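Local structure of GrpB family protein (Enterococcus faecalis, 2NRK) at residues Thr9-Pro13 and Ala14-Gln18; Thr43-Pro46 and Asn47-Ala50; His104-Gln107 and Phe108-Gln112. The protein is of unknown function but, as a GrpB (UPF0157) family member related to nucleotidyltransferases, possibly acts on nucleotides. All coordinates share one frame; numbering follows the deposited sequence. Where two conformers were deposited one is given.

Contact 1 (Thr9-Pro13 and Ala14-Gln18)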
loop_
_atom_site.group_PDB
_atom_site.type_symbol
_atom_site.label_atom_id
_atom_site.label_comp_id
_atom_site.label_asym_id
_atom_site.label_seq_id
_atom_site.Cartn_x
_atom_site.Cartn_y
_atom_site.Cartn_z
ATOM N N THR A 9 -24.684 -4.659 16.996
ATOM C CA THR A 9 -24.528 -5.232 18.334
ATOM C C THR A 9 -23.233 -4.744 18.960
ATOM O O THR A 9 -22.356 -4.231 18.267
ATOM C CB THR A 9 -24.505 -6.787 18.302
ATOM O OG1 THR A 9 -23.250 -7.247 17.768
ATOM C CG2 THR A 9 -25.663 -7.329 17.448
ATOM N N GLU A 10 -23.109 -4.896 20.273
ATOM C CA GLU A 10 -21.808 -4.699 20.897
ATOM C C GLU A 10 -20.835 -5.705 20.274
ATOM O O GLU A 10 -21.257 -6.700 19.664
ATOM C CB GLU A 10 -21.892 -4.862 22.416
ATOM C CG GLU A 10 -22.681 -3.730 23.110
ATOM C CD GLU A 10 -22.206 -2.332 22.739
ATOM O OE1 GLU A 10 -20.982 -2.059 22.807
ATOM O OE2 GLU A 10 -23.059 -1.491 22.368
ATOM N N TYR A 11 -19.550 -5.416 20.383
ATOM C CA TYR A 11 -18.523 -6.284 19.809
ATOM C C TYR A 11 -18.725 -7.732 20.271
ATOM O O TYR A 11 -19.048 -7.977 21.433
ATOM C CB TYR A 11 -17.146 -5.805 20.262
ATOM C CG TYR A 11 -16.036 -6.671 19.744
ATOM C CD1 TYR A 11 -15.644 -6.593 18.409
ATOM C CD2 TYR A 11 -15.380 -7.576 20.578
ATOM C CE1 TYR A 11 -14.634 -7.397 17.910
ATOM C CE2 TYR A 11 -14.362 -8.368 20.096
ATOM C CZ TYR A 11 -14.003 -8.300 18.770
ATOM O OH TYR A 11 -12.979 -9.086 18.299
ATOM N N GLN A 12 -18.544 -8.680 19.351
ATOM C CA GLN A 12 -18.586 -10.104 19.700
ATOM C C GLN A 12 -17.211 -10.752 19.457
ATOM O O GLN A 12 -16.784 -10.863 18.312
ATOM C CB GLN A 12 -19.658 -10.824 18.877
ATOM C CG GLN A 12 -21.078 -10.279 19.074
ATOM C CD GLN A 12 -22.097 -10.954 18.163
ATOM O OE1 GLN A 12 -22.079 -12.176 18.002
ATOM N NE2 GLN A 12 -23.007 -10.163 17.575
ATOM N N PRO A 13 -16.511 -11.181 20.534
ATOM C CA PRO A 13 -15.210 -11.821 20.313
ATOM C C PRO A 13 -15.288 -12.999 19.359
ATOM O O PRO A 13 -14.283 -13.311 18.705
ATOM C CB PRO A 13 -14.802 -12.327 21.719
ATOM C CG PRO A 13 -15.544 -11.481 22.671
ATOM C CD PRO A 13 -16.837 -11.067 21.972
ATOM N N ALA A 14 -16.466 -13.628 19.264
ATOM C CA ALA A 14 -16.682 -14.760 18.377
ATOM C C ALA A 14 -16.514 -14.408 16.901
ATOM O O ALA A 14 -16.311 -15.313 16.078
ATOM C CB ALA A 14 -18.066 -15.362 18.594
ATOM N N TRP A 15 -16.616 -13.117 16.562
ATOM C CA TRP A 15 -16.421 -12.716 15.173
ATOM C C TRP A 15 -15.047 -13.156 14.656
ATOM O O TRP A 15 -14.875 -13.431 13.465
ATOM C CB TRP A 15 -16.561 -11.192 15.058
ATOM C CG TRP A 15 -17.994 -10.735 15.234
ATOM C CD1 TRP A 15 -19.132 -11.464 15.026
ATOM C CD2 TRP A 15 -18.415 -9.417 15.598
ATOM N NE1 TRP A 15 -20.255 -10.677 15.279
ATOM C CE2 TRP A 15 -19.836 -9.411 15.599
ATOM C CE3 TRP A 15 -17.726 -8.230 15.886
ATOM C CZ2 TRP A 15 -20.586 -8.272 15.956
ATOM C CZ3 TRP A 15 -18.471 -7.085 16.217
ATOM C CH2 TRP A 15 -19.887 -7.122 16.250
ATOM N N VAL A 16 -14.066 -13.196 15.555
ATOM C CA VAL A 16 -12.717 -13.639 15.173
ATOM C C VAL A 16 -12.721 -15.129 14.765
ATOM O O VAL A 16 -12.066 -15.501 13.786
ATOM C CB VAL A 16 -11.691 -13.357 16.293
ATOM C CG1 VAL A 16 -10.293 -13.787 15.835
ATOM C CG2 VAL A 16 -11.695 -11.824 16.613
ATOM N N GLU A 17 -13.450 -15.943 15.534
ATOM C CA GLU A 17 -13.633 -17.380 15.252
ATOM C C GLU A 17 -14.278 -17.543 13.889
ATOM O O GLU A 17 -13.796 -18.304 13.048
ATOM C CB GLU A 17 -14.551 -18.050 16.296
ATOM C CG GLU A 17 -14.247 -17.684 17.730
ATOM C CD GLU A 17 -15.175 -18.319 18.759
ATOM O OE1 GLU A 17 -16.064 -19.120 18.386
ATOM O OE2 GLU A 17 -14.997 -18.001 19.954
ATOM N N GLN A 18 -15.376 -16.808 13.696
ATOM C CA GLN A 18 -16.150 -16.828 12.460
ATOM C C GLN A 18 -15.279 -16.450 11.275
ATOM O O GLN A 18 -15.353 -17.099 10.226
ATOM C CB GLN A 18 -17.354 -15.885 12.568
ATOM C CG GLN A 18 -18.360 -16.411 13.586
ATOM C CD GLN A 18 -19.389 -15.373 14.005
ATOM O OE1 GLN A 18 -19.869 -15.398 15.146
ATOM N NE2 GLN A 18 -19.730 -14.470 13.104
HETATM O O HOH W 1 -22.422 -12.777 15.298
#
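Trp15 folds back under the loop leading into helix 14-30, a loop-to-helix junction packed on its buried indole: Gln12 lies over the ring, Tyr11 meets its edge and Thr9 OG1 comes up to CZ2 and CH2. The tight part lies on the ring. Gln12 CB sits over one face, 3.6 Å from the centroid of the five-membered ring of Trp15 in a CH-pi contact only 12° off the normal; with CG beside the backbone N (chi1 -60°) and the chain extended beyond it, the glutamine crosses the indole at about a right angle. Tyr11 and Trp15 form an offset edge-to-face pair, the tryptophan edge toward the tyrosine face with the planes at 87°, and Tyr11 CD1 is 3.6 Å from Trp15 CZ3. Elsewhere Trp15 packs on Thr43, Ala50, Pro52 and Ile54. Two i to i+3 backbone bonds tie loop to helix, Trp15 N to Gln12 O at 2.9 Å and the longer Val16 N to Pro13 O. The other side is looser: Pro13, Val16 and Glu17 lie at the surface. Gln12 NE2 donates in its own amide plane to Thr9 OG1, while a water donates to Gln12 OE1 and accepts from Trp15 NE1 at 3.0 Å, in the plane of the indole.

Contact 2 (Thr43-Pro46 and Asn47-Ala50)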
loop_
_atom_site.group_PDB
_atom_site.type_symbol
_atom_site.label_atom_id
_atom_site.label_comp_id
_atom_site.label_asym_id
_atom_site.label_seq_id
_atom_site.Cartn_x
_atom_site.Cartn_y
_atom_site.Cartn_z
ATOM N N THR A 43 -15.923 -5.577 12.216
ATOM C CA THR A 43 -15.801 -6.783 13.077
ATOM C C THR A 43 -14.340 -7.190 13.334
ATOM O O THR A 43 -14.073 -8.033 14.203
ATOM C CB THR A 43 -16.624 -8.017 12.576
ATOM O OG1 THR A 43 -16.009 -8.545 11.392
ATOM C CG2 THR A 43 -18.112 -7.665 12.358
ATOM N N SER A 44 -13.403 -6.565 12.618
ATOM C CA SER A 44 -11.972 -6.849 12.770
ATOM C C SER A 44 -11.317 -5.921 13.810
ATOM O O SER A 44 -10.117 -6.019 14.021
ATOM C CB SER A 44 -11.240 -6.715 11.415
ATOM O OG SER A 44 -11.089 -5.351 11.035
ATOM N N VAL A 45 -12.100 -5.025 14.422
ATOM C CA VAL A 45 -11.562 -4.069 15.395
ATOM C C VAL A 45 -12.050 -4.482 16.778
ATOM O O VAL A 45 -13.231 -4.308 17.109
ATOM C CB VAL A 45 -12.033 -2.641 15.070
ATOM C CG1 VAL A 45 -11.476 -1.639 16.117
ATOM C CG2 VAL A 45 -11.587 -2.251 13.664
ATOM N N PRO A 46 -11.172 -5.086 17.589
ATOM C CA PRO A 46 -11.660 -5.481 18.894
ATOM C C PRO A 46 -12.357 -4.361 19.681
ATOM O O PRO A 46 -11.890 -3.210 19.715
ATOM C CB PRO A 46 -10.384 -5.954 19.622
ATOM C CG PRO A 46 -9.545 -6.539 18.464
ATOM C CD PRO A 46 -9.787 -5.537 17.334
ATOM N N ASN A 47 -13.497 -4.733 20.257
ATOM C CA ASN A 47 -14.335 -3.867 21.103
ATOM C C ASN A 47 -15.141 -2.794 20.349
ATOM O O ASN A 47 -15.791 -1.942 20.967
ATOM C CB ASN A 47 -13.534 -3.297 22.282
ATOM C CG ASN A 47 -12.787 -4.376 23.047
ATOM O OD1 ASN A 47 -13.323 -5.456 23.315
ATOM N ND2 ASN A 47 -11.544 -4.091 23.405
ATOM N N LEU A 48 -15.151 -2.872 19.025
ATOM C CA LEU A 48 -15.971 -1.947 18.239
ATOM C C LEU A 48 -17.364 -2.542 18.029
ATOM O O LEU A 48 -17.498 -3.669 17.567
ATOM C CB LEU A 48 -15.311 -1.660 16.875
ATOM C CG LEU A 48 -16.085 -0.776 15.895
ATOM C CD1 LEU A 48 -16.484 0.591 16.497
ATOM C CD2 LEU A 48 -15.204 -0.607 14.622
ATOM N N ALA A 49 -18.401 -1.769 18.363
ATOM C CA ALA A 49 -19.771 -2.160 18.049
ATOM C C ALA A 49 -19.948 -2.240 16.527
ATOM O O ALA A 49 -19.392 -1.422 15.781
ATOM C CB ALA A 49 -20.766 -1.166 18.648
ATOM N N ALA A 50 -20.730 -3.205 16.052
ATOM C CA ALA A 50 -20.818 -3.432 14.603
ATOM C C ALA A 50 -22.017 -4.277 14.223
ATOM O O ALA A 50 -22.506 -5.044 15.023
ATOM C CB ALA A 50 -19.564 -4.162 14.110
HETATM O O HOH W 2 -10.145 -1.844 22.273
#
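Val45 and Leu48 meet across a type II beta turn that reverses the chain in the connection between strands 34-40 and 54-60. Leu48 N donates to Val45 O at 3.1 Å, the bond that closes the turn, and Pro46 and Asn47 occupy its two corners. Asn47 has a positive phi of 74°, as the third position of a type II turn requires.

The side chains of the two end residues come together on the buried side. Val45 holds CG1 anti to its backbone N (chi1 179°), and both methyls take part: Val45 CG1 lies 3.9 Å from Leu48 CB, and Val45 CG2 lies 4.1 Å from Leu48 CD2. Leu48 likewise swings CG away from its own N, with chi1 176°, and its CD2 methyl comes to 3.8 Å from Val45 CB. The two chains run obliquely to each other, and the contact spreads along the leucine from CB to CD2. Leu124 of helix 111-126 touches both residues, and Tyr134 and Lys138 of helix 128-142 lie against Leu48.

Farther back, Thr43 CG2 lies 4.2 Å from Ala50 CB, a loose contact, while the threonine hydroxyl is engaged by His39 NE2. Trp15 of helix 14-30 touches both Thr43 and Ala50.

The exposed corner is less settled, for Asn47 was modelled in two conformers. In one of them a water accepts from Asn47 ND2 at 2.9 Å and gives only a long, weak bond to Pro46 O.

Contact 3 (His104-Gln107 and Phe108-Gln112)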
loop_
_atom_site.group_PDB
_atom_site.type_symbol
_atom_site.label_atom_id
_atom_site.label_comp_id
_atom_site.label_asym_id
_atom_site.label_seq_id
_atom_site.Cartn_x
_atom_site.Cartn_y
_atom_site.Cartn_z
ATOM N N HIS A 104 -14.425 -9.436 -0.134
ATOM C CA HIS A 104 -14.000 -8.377 -1.053
ATOM C C HIS A 104 -12.686 -8.882 -1.637
ATOM O O HIS A 104 -11.678 -8.944 -0.912
ATOM C CB HIS A 104 -13.713 -7.078 -0.278
ATOM C CG HIS A 104 -14.832 -6.639 0.622
ATOM N ND1 HIS A 104 -15.731 -5.657 0.266
ATOM C CD2 HIS A 104 -15.214 -7.076 1.844
ATOM C CE1 HIS A 104 -16.604 -5.487 1.248
ATOM N NE2 HIS A 104 -16.317 -6.338 2.216
ATOM N N ILE A 105 -12.717 -9.306 -2.899
ATOM C CA ILE A 105 -11.539 -9.918 -3.513
ATOM C C ILE A 105 -10.915 -8.893 -4.465
ATOM O O ILE A 105 -11.600 -8.312 -5.305
ATOM C CB ILE A 105 -11.887 -11.211 -4.274
ATOM C CG1 ILE A 105 -12.667 -12.187 -3.375
ATOM C CG2 ILE A 105 -10.618 -11.902 -4.757
ATOM C CD1 ILE A 105 -13.229 -13.439 -4.142
ATOM N N TYR A 106 -9.600 -8.676 -4.332
ATOM C CA TYR A 106 -8.908 -7.768 -5.248
ATOM C C TYR A 106 -7.596 -8.386 -5.737
ATOM O O TYR A 106 -6.995 -9.209 -5.054
ATOM C CB TYR A 106 -8.532 -6.465 -4.555
ATOM C CG TYR A 106 -9.691 -5.643 -4.017
ATOM C CD1 TYR A 106 -10.365 -4.727 -4.823
ATOM C CD2 TYR A 106 -10.035 -5.740 -2.673
ATOM C CE1 TYR A 106 -11.413 -3.918 -4.256
ATOM C CE2 TYR A 106 -11.057 -4.974 -2.124
ATOM C CZ TYR A 106 -11.724 -4.080 -2.903
ATOM O OH TYR A 106 -12.701 -3.305 -2.262
ATOM N N GLN A 107 -7.162 -7.962 -6.916
ATOM C CA GLN A 107 -5.842 -8.344 -7.399
ATOM C C GLN A 107 -4.753 -7.598 -6.609
ATOM O O GLN A 107 -4.968 -6.466 -6.155
ATOM C CB GLN A 107 -5.705 -7.999 -8.877
ATOM C CG GLN A 107 -4.584 -8.750 -9.561
ATOM C CD GLN A 107 -4.767 -8.721 -11.068
ATOM O OE1 GLN A 107 -5.429 -9.587 -11.640
ATOM N NE2 GLN A 107 -4.222 -7.698 -11.703
ATOM N N PHE A 108 -3.594 -8.237 -6.450
ATOM C CA PHE A 108 -2.494 -7.697 -5.656
ATOM C C PHE A 108 -2.051 -6.244 -6.018
ATOM O O PHE A 108 -1.409 -5.561 -5.208
ATOM C CB PHE A 108 -1.250 -8.588 -5.821
ATOM C CG PHE A 108 -0.603 -8.434 -7.155
ATOM C CD1 PHE A 108 -1.116 -9.114 -8.259
ATOM C CD2 PHE A 108 0.493 -7.582 -7.325
ATOM C CE1 PHE A 108 -0.547 -8.972 -9.513
ATOM C CE2 PHE A 108 1.076 -7.415 -8.581
ATOM C CZ PHE A 108 0.562 -8.108 -9.683
ATOM N N ASP A 109 -2.327 -5.823 -7.257
ATOM C CA ASP A 109 -1.897 -4.496 -7.706
ATOM C C ASP A 109 -2.948 -3.410 -7.546
ATOM O O ASP A 109 -2.697 -2.245 -7.879
ATOM C CB ASP A 109 -1.323 -4.518 -9.121
ATOM C CG ASP A 109 -2.244 -5.157 -10.130
ATOM O OD1 ASP A 109 -3.381 -5.559 -9.795
ATOM O OD2 ASP A 109 -1.781 -5.278 -11.286
ATOM N N ASN A 110 -4.083 -3.767 -6.940
ATOM C CA ASN A 110 -5.067 -2.755 -6.587
ATOM C C ASN A 110 -4.745 -2.178 -5.223
ATOM O O ASN A 110 -5.467 -2.383 -4.240
ATOM C CB ASN A 110 -6.465 -3.361 -6.625
ATOM C CG ASN A 110 -7.550 -2.284 -6.693
ATOM O OD1 ASN A 110 -7.365 -1.143 -6.208
ATOM N ND2 ASN A 110 -8.693 -2.652 -7.257
ATOM N N THR A 111 -3.622 -1.471 -5.157
ATOM C CA THR A 111 -3.123 -0.981 -3.858
ATOM C C THR A 111 -4.075 0.007 -3.201
ATOM O O THR A 111 -4.155 0.057 -1.974
ATOM C CB THR A 111 -1.739 -0.372 -3.976
ATOM O OG1 THR A 111 -1.782 0.804 -4.812
ATOM C CG2 THR A 111 -0.764 -1.415 -4.591
ATOM N N GLN A 112 -4.788 0.814 -3.998
ATOM C CA GLN A 112 -5.684 1.822 -3.408
ATOM C C GLN A 112 -6.773 1.167 -2.562
ATOM O O GLN A 112 -7.031 1.603 -1.437
ATOM C CB GLN A 112 -6.326 2.698 -4.496
ATOM C CG GLN A 112 -5.337 3.429 -5.393
ATOM C CD GLN A 112 -4.863 4.737 -4.814
ATOM O OE1 GLN A 112 -4.165 4.762 -3.810
ATOM N NE2 GLN A 112 -5.226 5.841 -5.464
HETATM O O HOH W 3 -8.301 -5.660 -8.227
#
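Gln107 reaches past the intervening Phe108 to put its amide on the carboxylate of Asp109, a side-chain bond between residues just two apart. Its NE2 donates to Asp109 OD1 at 3.0 Å, with an N-H...O angle of 156°. The oxygen is met on its syn side, from somewhat out of the carboxylate plane, and a second, weak bond runs from the same NE2 to Asp109 OD2. Amide and carboxylate are twisted apart. The glutamine is stretched out, with CG anti to the backbone N (chi1 -161°), whereas Asp109 instead places CG between its N and carbonyl carbon (chi1 53°), which brings the carboxylate round to Gln107. The other end of the amide is held too, since Gln107 OE1 accepts from Ile63 N.

The main chain here makes a type I beta turn from Gln107 to Asn110, closed by Asn110 N donating to Gln107 O at 2.9 Å. Asn110 ND2 lies 3.6 Å from CD1 of the Tyr106 ring, the amide steeply inclined to it. A water accepts from both Asn110 ND2, at 3.2 Å, and Gln107 N, linking the strand end to the turn by a second path. The hydroxyl of Tyr106 bonds to His117 NE2, a residue of the helix that follows.

Phe108 packs CD1 against Gln107 CG and touches Leu35 of strand 34-40; its carbonyl accepts from Trp172 NE1 of the second subunit, so the turn also borders the dimer interface. Asn110 OD1 makes a weak bond to Glu113 N. With Asn110 as the N-cap of helix 111-126, this is a strand-to-helix junction made by a type I turn.

In the fold
Contacts 1 and 2 are neighbours, with centres about 7 Å apart. A probable hydrogen bond from Ala50 N to Thr9 O joins them, and Tyr11 packs on Asn47 and Leu48. Contact 3 lies on the opposite side of the chain's centre, its centre about 26 Å from that of contact 1 and 23 Å from that of contact 2. Contact 2 is mostly buried and aliphatic. Contact 1 is largely a surface contact, gathered round one buried aromatic ring, and contact 3, partly buried, is polar and borders the second subunit. Helix 111-126 connects the distant pair: contact 3 caps its start, while the same helix lies against contact 2 near its other end.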